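Side-chain contacts in formate-dependent phosphoribosylglycinamide formyltransferase (Mycobacterium tuberculosis H37Rv, PDB 6KHR), which belongs to the ATP-grasp enzyme family and pairs a Rossmann-like parallel sheet with an ATP-grasp domain: residues Asp91-Val96 and Asp103-Val108; Val125-Asp130 and Lys282-Arg287. All coordinates share one frame; numbering follows the deposited sequence.

Interaction 1: Asp91-Val96 and Asp103-Val108; sequences DFLVTV and DALDAV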
ATOM      1  N   ASP A  91     -19.526 -13.343   3.157  1.00 56.88           N
ATOM      2  CA  ASP A  91     -20.010 -12.928   1.843  1.00 56.17           C
ATOM      3  C   ASP A  91     -19.084 -13.407   0.726  1.00 60.29           C
ATOM      4  O   ASP A  91     -19.561 -13.877  -0.320  1.00 53.06           O
ATOM      5  CB  ASP A  91     -20.150 -11.413   1.791  1.00 67.43           C
ATOM      6  CG  ASP A  91     -20.928 -10.862   2.955  1.00 76.20           C
ATOM      7  OD1 ASP A  91     -22.112 -11.214   3.105  1.00 90.79           O
ATOM      8  OD2 ASP A  91     -20.347 -10.085   3.735  1.00 82.75           O
ATOM      9  N   PHE A  92     -17.761 -13.291   0.926  1.00 53.72           N
ATOM     10  CA  PHE A  92     -16.779 -13.699  -0.071  1.00 58.71           C
ATOM     11  C   PHE A  92     -15.775 -14.664   0.535  1.00 65.38           C
ATOM     12  O   PHE A  92     -15.342 -14.484   1.676  1.00 67.63           O
ATOM     13  CB  PHE A  92     -16.027 -12.511  -0.640  1.00 55.16           C
ATOM     14  CG  PHE A  92     -16.908 -11.510  -1.285  1.00 61.73           C
ATOM     15  CD1 PHE A  92     -17.305 -11.672  -2.597  1.00 65.50           C
ATOM     16  CD2 PHE A  92     -17.366 -10.415  -0.572  1.00 61.36           C
ATOM     17  CE1 PHE A  92     -18.126 -10.747  -3.193  1.00 61.55           C
ATOM     18  CE2 PHE A  92     -18.193  -9.497  -1.162  1.00 55.92           C
ATOM     19  CZ  PHE A  92     -18.569  -9.659  -2.474  1.00 55.14           C
ATOM     20  N   LEU A  93     -15.391 -15.670  -0.253  1.00 62.27           N
ATOM     21  CA  LEU A  93     -14.413 -16.677   0.148  1.00 57.28           C
ATOM     22  C   LEU A  93     -13.215 -16.619  -0.798  1.00 54.96           C
ATOM     23  O   LEU A  93     -13.310 -17.056  -1.954  1.00 63.10           O
ATOM     24  CB  LEU A  93     -15.053 -18.060   0.158  1.00 57.72           C
ATOM     25  CG  LEU A  93     -14.198 -19.225   0.643  1.00 65.23           C
ATOM     26  CD1 LEU A  93     -13.581 -18.913   1.998  1.00 72.14           C
ATOM     27  CD2 LEU A  93     -15.045 -20.506   0.708  1.00 74.88           C
ATOM     28  N   VAL A  94     -12.087 -16.105  -0.299  1.00 56.08           N
ATOM     29  CA  VAL A  94     -10.871 -15.881  -1.086  1.00 55.10           C
ATOM     30  C   VAL A  94      -9.788 -16.877  -0.679  1.00 52.08           C
ATOM     31  O   VAL A  94      -9.384 -16.935   0.490  1.00 50.02           O
ATOM     32  CB  VAL A  94     -10.349 -14.444  -0.927  1.00 43.24           C
ATOM     33  CG1 VAL A  94      -9.390 -14.126  -2.042  1.00 31.54           C
ATOM     34  CG2 VAL A  94     -11.479 -13.472  -0.937  1.00 57.41           C
ATOM     35  N   THR A  95      -9.276 -17.610  -1.661  1.00 44.58           N
ATOM     36  CA  THR A  95      -8.268 -18.638  -1.457  1.00 54.40           C
ATOM     37  C   THR A  95      -6.917 -18.030  -1.800  1.00 64.72           C
ATOM     38  O   THR A  95      -6.610 -17.801  -2.972  1.00 76.65           O
ATOM     39  CB  THR A  95      -8.557 -19.859  -2.333  1.00 59.82           C
ATOM     40  OG1 THR A  95      -9.972 -20.081  -2.414  1.00 61.79           O
ATOM     41  CG2 THR A  95      -7.900 -21.088  -1.753  1.00 61.22           C
ATOM     42  N   VAL A  96      -6.119 -17.793  -0.779  1.00 70.43           N
ATOM     43  CA  VAL A  96      -4.833 -17.106  -1.019  1.00 71.36           C
ATOM     44  C   VAL A  96      -3.699 -18.100  -0.839  1.00 86.98           C
ATOM     45  O   VAL A  96      -2.588 -17.708  -1.025  1.00 95.52           O
ATOM     46  CB  VAL A  96      -4.688 -15.899  -0.085  1.00 66.06           C
ATOM     47  CG1 VAL A  96      -3.751 -14.879  -0.676  1.00 72.68           C
ATOM     48  CG2 VAL A  96      -6.021 -15.249   0.187  1.00 59.03           C
ATOM     49  N   ASP A 103     -11.951 -29.852  -2.340  1.00 82.76           N
ATOM     50  CA  ASP A 103     -13.274 -30.451  -2.188  1.00 88.80           C
ATOM     51  C   ASP A 103     -14.143 -29.640  -1.232  1.00 83.74           C
ATOM     52  O   ASP A 103     -15.343 -29.468  -1.475  1.00 74.66           O
ATOM     53  CB  ASP A 103     -13.150 -31.901  -1.712  1.00 93.36           C
ATOM     54  CG  ASP A 103     -12.423 -32.793  -2.719  1.00102.87           C
ATOM     55  OD1 ASP A 103     -12.321 -32.415  -3.904  1.00105.85           O
ATOM     56  OD2 ASP A 103     -11.948 -33.876  -2.318  1.00103.50           O
ATOM     57  N   ALA A 104     -13.557 -29.119  -0.149  1.00 81.74           N
ATOM     58  CA  ALA A 104     -14.326 -28.263   0.750  1.00 76.60           C
ATOM     59  C   ALA A 104     -14.830 -27.020   0.030  1.00 77.57           C
ATOM     60  O   ALA A 104     -15.941 -26.548   0.303  1.00 77.32           O
ATOM     61  CB  ALA A 104     -13.489 -27.876   1.967  1.00 70.94           C
ATOM     62  N   LEU A 105     -14.036 -26.476  -0.897  1.00 75.18           N
ATOM     63  CA  LEU A 105     -14.468 -25.283  -1.621  1.00 77.67           C
ATOM     64  C   LEU A 105     -15.630 -25.596  -2.555  1.00 83.86           C
ATOM     65  O   LEU A 105     -16.561 -24.792  -2.688  1.00 84.97           O
ATOM     66  CB  LEU A 105     -13.308 -24.679  -2.418  1.00 72.92           C
ATOM     67  CG  LEU A 105     -12.233 -23.841  -1.723  1.00 68.16           C
ATOM     68  CD1 LEU A 105     -12.512 -23.654  -0.246  1.00 58.20           C
ATOM     69  CD2 LEU A 105     -10.870 -24.474  -1.950  1.00 73.78           C
ATOM     70  N   ASP A 106     -15.587 -26.747  -3.230  1.00 91.04           N
ATOM     71  CA  ASP A 106     -16.685 -27.094  -4.126  1.00102.06           C
ATOM     72  C   ASP A 106     -17.959 -27.403  -3.349  1.00 97.13           C
ATOM     73  O   ASP A 106     -19.064 -27.205  -3.872  1.00 97.64           O
ATOM     74  CB  ASP A 106     -16.292 -28.259  -5.036  1.00110.30           C
ATOM     75  CG  ASP A 106     -16.022 -27.807  -6.471  1.00116.21           C
ATOM     76  OD1 ASP A 106     -16.802 -26.978  -6.997  1.00116.42           O
ATOM     77  OD2 ASP A 106     -15.024 -28.268  -7.071  1.00117.67           O
ATOM     78  N   ALA A 107     -17.828 -27.858  -2.103  1.00 90.47           N
ATOM     79  CA  ALA A 107     -18.996 -27.983  -1.239  1.00 79.33           C
ATOM     80  C   ALA A 107     -19.692 -26.639  -1.056  1.00 73.42           C
ATOM     81  O   ALA A 107     -20.913 -26.537  -1.220  1.00 76.77           O
ATOM     82  CB  ALA A 107     -18.586 -28.564   0.116  1.00 76.53           C
ATOM     83  N   VAL A 108     -18.925 -25.595  -0.728  1.00 68.15           N
ATOM     84  CA  VAL A 108     -19.518 -24.283  -0.485  1.00 72.98           C
ATOM     85  C   VAL A 108     -20.154 -23.733  -1.756  1.00 78.76           C
ATOM     86  O   VAL A 108     -21.272 -23.198  -1.732  1.00 82.26           O
ATOM     87  CB  VAL A 108     -18.468 -23.315   0.087  1.00 79.34           C
ATOM     88  CG1 VAL A 108     -19.042 -21.906   0.219  1.00 83.82           C
ATOM     89  CG2 VAL A 108     -17.969 -23.825   1.434  1.00 81.67           C
TER

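Interaction 2: Val125-Asp130 and Lys282-Arg287; sequences VRCTAD and KALGGR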
ATOM      1  N   VAL A 125      -9.224 -22.709  -8.688  1.00 54.34           N
ATOM      2  CA  VAL A 125      -8.372 -23.275  -7.647  1.00 56.39           C
ATOM      3  C   VAL A 125      -7.993 -24.709  -7.997  1.00 59.93           C
ATOM      4  O   VAL A 125      -6.825 -25.101  -7.895  1.00 61.06           O
ATOM      5  CB  VAL A 125      -9.071 -23.190  -6.271  1.00 56.31           C
ATOM      6  CG1 VAL A 125      -8.312 -23.969  -5.200  1.00 50.39           C
ATOM      7  CG2 VAL A 125      -9.263 -21.739  -5.842  1.00 51.09           C
ATOM      8  N   ARG A 126      -8.968 -25.502  -8.447  1.00 60.74           N
ATOM      9  CA  ARG A 126      -8.675 -26.893  -8.783  1.00 72.90           C
ATOM     10  C   ARG A 126      -7.776 -27.001 -10.010  1.00 73.28           C
ATOM     11  O   ARG A 126      -6.831 -27.797 -10.021  1.00 78.81           O
ATOM     12  CB  ARG A 126      -9.964 -27.683  -9.004  1.00 84.46           C
ATOM     13  CG  ARG A 126      -9.707 -29.094  -9.521  1.00 94.99           C
ATOM     14  CD  ARG A 126     -10.977 -29.919  -9.642  1.00100.34           C
ATOM     15  NE  ARG A 126     -11.676 -30.019  -8.364  1.00107.38           N
ATOM     16  CZ  ARG A 126     -11.359 -30.877  -7.396  1.00105.29           C
ATOM     17  NH1 ARG A 126     -10.342 -31.720  -7.550  1.00105.97           N
ATOM     18  NH2 ARG A 126     -12.056 -30.889  -6.269  1.00 98.36           N
ATOM     19  N   CYS A 127      -8.050 -26.215 -11.055  1.00 60.40           N
ATOM     20  CA  CYS A 127      -7.291 -26.376 -12.290  1.00 64.74           C
ATOM     21  C   CYS A 127      -5.831 -26.012 -12.102  1.00 67.58           C
ATOM     22  O   CYS A 127      -4.950 -26.636 -12.701  1.00 69.96           O
ATOM     23  CB  CYS A 127      -7.900 -25.532 -13.405  1.00 80.11           C
ATOM     24  SG  CYS A 127      -9.541 -26.072 -13.923  1.00104.86           S
ATOM     25  N   THR A 128      -5.547 -25.021 -11.269  1.00 59.72           N
ATOM     26  CA  THR A 128      -4.197 -24.490 -11.208  1.00 52.86           C
ATOM     27  C   THR A 128      -3.341 -25.159 -10.156  1.00 53.57           C
ATOM     28  O   THR A 128      -2.143 -24.878 -10.096  1.00 62.56           O
ATOM     29  CB  THR A 128      -4.234 -22.996 -10.944  1.00 56.70           C
ATOM     30  OG1 THR A 128      -4.905 -22.765  -9.701  1.00 57.73           O
ATOM     31  CG2 THR A 128      -4.983 -22.294 -12.074  1.00 50.58           C
ATOM     32  N   ALA A 129      -3.922 -26.017  -9.320  1.00 56.15           N
ATOM     33  CA  ALA A 129      -3.142 -26.835  -8.404  1.00 64.62           C
ATOM     34  C   ALA A 129      -2.832 -28.198  -8.981  1.00 80.21           C
ATOM     35  O   ALA A 129      -1.975 -28.901  -8.445  1.00 92.54           O
ATOM     36  CB  ALA A 129      -3.877 -27.006  -7.073  1.00 58.25           C
ATOM     37  N   ASP A 130      -3.522 -28.589 -10.044  1.00 77.30           N
ATOM     38  CA  ASP A 130      -3.261 -29.834 -10.763  1.00 69.97           C
ATOM     39  C   ASP A 130      -2.323 -29.484 -11.912  1.00 64.66           C
ATOM     40  O   ASP A 130      -2.761 -29.003 -12.959  1.00 69.93           O
ATOM     41  CB  ASP A 130      -4.578 -30.438 -11.246  1.00 74.38           C
ATOM     42  CG  ASP A 130      -4.390 -31.700 -12.082  1.00 87.58           C
ATOM     43  OD1 ASP A 130      -3.281 -32.270 -12.104  1.00 93.08           O
ATOM     44  OD2 ASP A 130      -5.375 -32.118 -12.726  1.00 88.87           O
ATOM     45  N   LYS A 282      -9.820 -16.597 -19.373  1.00 56.37           N
ATOM     46  CA  LYS A 282     -11.244 -16.776 -19.658  1.00 54.66           C
ATOM     47  C   LYS A 282     -11.670 -18.233 -19.507  1.00 42.74           C
ATOM     48  O   LYS A 282     -12.809 -18.494 -19.125  1.00 43.91           O
ATOM     49  CB  LYS A 282     -11.604 -16.263 -21.054  1.00 56.46           C
ATOM     50  CG  LYS A 282     -11.902 -14.768 -21.122  1.00 70.43           C
ATOM     51  CD  LYS A 282     -12.428 -14.371 -22.500  1.00 90.60           C
ATOM     52  CE  LYS A 282     -12.922 -12.927 -22.525  1.00 94.87           C
ATOM     53  NZ  LYS A 282     -13.125 -12.419 -23.913  1.00 91.98           N
ATOM     54  N   ALA A 283     -10.766 -19.185 -19.751  1.00 34.77           N
ATOM     55  CA  ALA A 283     -11.106 -20.582 -19.516  1.00 36.23           C
ATOM     56  C   ALA A 283     -11.326 -20.847 -18.033  1.00 37.67           C
ATOM     57  O   ALA A 283     -12.207 -21.629 -17.663  1.00 52.89           O
ATOM     58  CB  ALA A 283     -10.018 -21.501 -20.074  1.00 38.29           C
ATOM     59  N   LEU A 284     -10.547 -20.203 -17.169  1.00 41.27           N
ATOM     60  CA  LEU A 284     -10.782 -20.368 -15.739  1.00 50.88           C
ATOM     61  C   LEU A 284     -12.082 -19.698 -15.314  1.00 47.75           C
ATOM     62  O   LEU A 284     -12.856 -20.277 -14.545  1.00 53.02           O
ATOM     63  CB  LEU A 284      -9.596 -19.827 -14.936  1.00 57.02           C
ATOM     64  CG  LEU A 284      -8.293 -20.593 -15.175  1.00 50.35           C
ATOM     65  CD1 LEU A 284      -7.102 -19.820 -14.624  1.00 34.76           C
ATOM     66  CD2 LEU A 284      -8.357 -22.005 -14.593  1.00 43.94           C
ATOM     67  N   GLY A 285     -12.352 -18.493 -15.820  1.00 45.61           N
ATOM     68  CA  GLY A 285     -13.578 -17.784 -15.491  1.00 46.44           C
ATOM     69  C   GLY A 285     -13.587 -17.238 -14.070  1.00 47.29           C
ATOM     70  O   GLY A 285     -12.682 -17.453 -13.266  1.00 52.48           O
ATOM     71  N   GLY A 286     -14.643 -16.494 -13.770  1.00 47.82           N
ATOM     72  CA  GLY A 286     -14.804 -15.896 -12.461  1.00 40.12           C
ATOM     73  C   GLY A 286     -14.003 -14.624 -12.311  1.00 51.12           C
ATOM     74  O   GLY A 286     -13.131 -14.286 -13.111  1.00 57.59           O
ATOM     75  N   ARG A 287     -14.310 -13.903 -11.245  1.00 53.04           N
ATOM     76  CA  ARG A 287     -13.565 -12.705 -10.904  1.00 46.00           C
ATOM     77  C   ARG A 287     -12.238 -13.066 -10.238  1.00 40.06           C
ATOM     78  O   ARG A 287     -12.097 -14.117  -9.616  1.00 44.63           O
ATOM     79  CB  ARG A 287     -14.404 -11.819  -9.986  1.00 37.50           C
ATOM     80  CG  ARG A 287     -14.923 -10.566 -10.665  1.00 34.03           C
ATOM     81  CD  ARG A 287     -16.122  -9.993  -9.954  1.00 46.24           C
ATOM     82  NE  ARG A 287     -16.078 -10.235  -8.520  1.00 57.02           N
ATOM     83  CZ  ARG A 287     -17.152 -10.454  -7.770  1.00 65.16           C
ATOM     84  NH1 ARG A 287     -18.350 -10.481  -8.326  1.00 64.19           N
ATOM     85  NH2 ARG A 287     -17.026 -10.655  -6.467  1.00 61.67           N
TER

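Interaction 1: Asp91-Val96 and Asp103-Val108
Leu93 and Leu105 meet with no flat group between them: the one aromatic ring of the two segments, Phe92, is turned to the other face of the strand, where it packs against Arg27 and Glu117. What joins strand 92-95 to helix 102-109 is therefore a small aliphatic contact. CD2 of Leu93 serves two partners, lying 4.2 Å from CD1 of Leu105 and 4.3 Å from CG1 of Val108, one helical turn apart. Leu93 projects toward the helix, and with CG anti to the backbone N (chi1 -176°) its branch lies beside the carbonyl carbon; the chains of Leu93 and Leu105 cross at a slant. Thr95, two residues along and on the same strand face, adds a looser touch, its OG1 4.4 Å from CG of Leu105. No hydrogen bond links the segments. The short axes run nearly antiparallel, at 160° and 11.3 Å, as expected when a helix returns along the sheet in a beta-alpha-beta crossover of a Rossmann-like fold. Leu32 of strand 28-32 and Leu118 of strand 117-118 both touch Leu93 and Leu105, and Ile85 of helix 78-88 packs on both Leu93 and Val108.

Interaction 2: Val125-Asp130 and Lys282-Arg287
Cys127 and Leu284 bring together two parts of the chain 152 residues apart: helix 122-129, which follows the last strand of the Rossmann-like parallel sheet, and the end of helix 267-284, within the ATP-grasp domain. The close part of the contact is apolar and rests on the two methyl groups of Leu284: CD2 faces CB of Cys127 and also borders CG2 of Thr128, while CD1 meets Thr128 CG2 alone. CD2 lies 3.7 Å from CB of Cys127, and it is this methylene that makes the nearest approach, since SG stands further off, 4.3 Å from the same CD2. CG of Leu284 is anti to its carbonyl carbon (chi1 -64°); the side chain leaves its backbone toward helix 122-129, and its methyls lie against Cys127 and Thr128, while the CA atoms of Cys127 and Leu284 stay 7.8 Å apart.

Toward solvent the contact thins quickly. Lys282 is exposed, and Arg126 turns to Asp103 of helix 102-109; Asp130 occupies the N-cap position of the next helix, where its OD1 makes a weak hydrogen bond to the N of Gly133. At Gly285 the chain leaves helical geometry with a positive phi of 73°, and it runs on through Gly286 without touching 125-130. Close to the leucine, the helix end is also tied by a polar bond, from NE of Arg123 to the carbonyl of Ala283. Thr128, only partly exposed, divides its branches: OG1 is hydrogen-bonded back to Ala124 O of its own helix, whereas CG2 crosses to Leu284 and ends 4.1 Å from CD1.

Interaction 1 lies wholly within the Rossmann-like part of the chain, whereas interaction 2 joins that part to the ATP-grasp domain; their centres are about 13 Å apart, on the same side of the centre of the chain. They are joined directly by a salt bridge between helices 102-109 and 122-129, with Asp103 OD1 2.8 Å from Arg126 NH2. Thr95 OG1 also packs 3.9 Å from Val125 CG2. Beyond the end of helix 267-284, Arg287 reaches back to the strand of interaction 1, where its NH2 packs 3.5 Å from Phe92 CE1. Segments 125-130 and 282-287 thus each touch segment 91-96, on opposite faces of its strand.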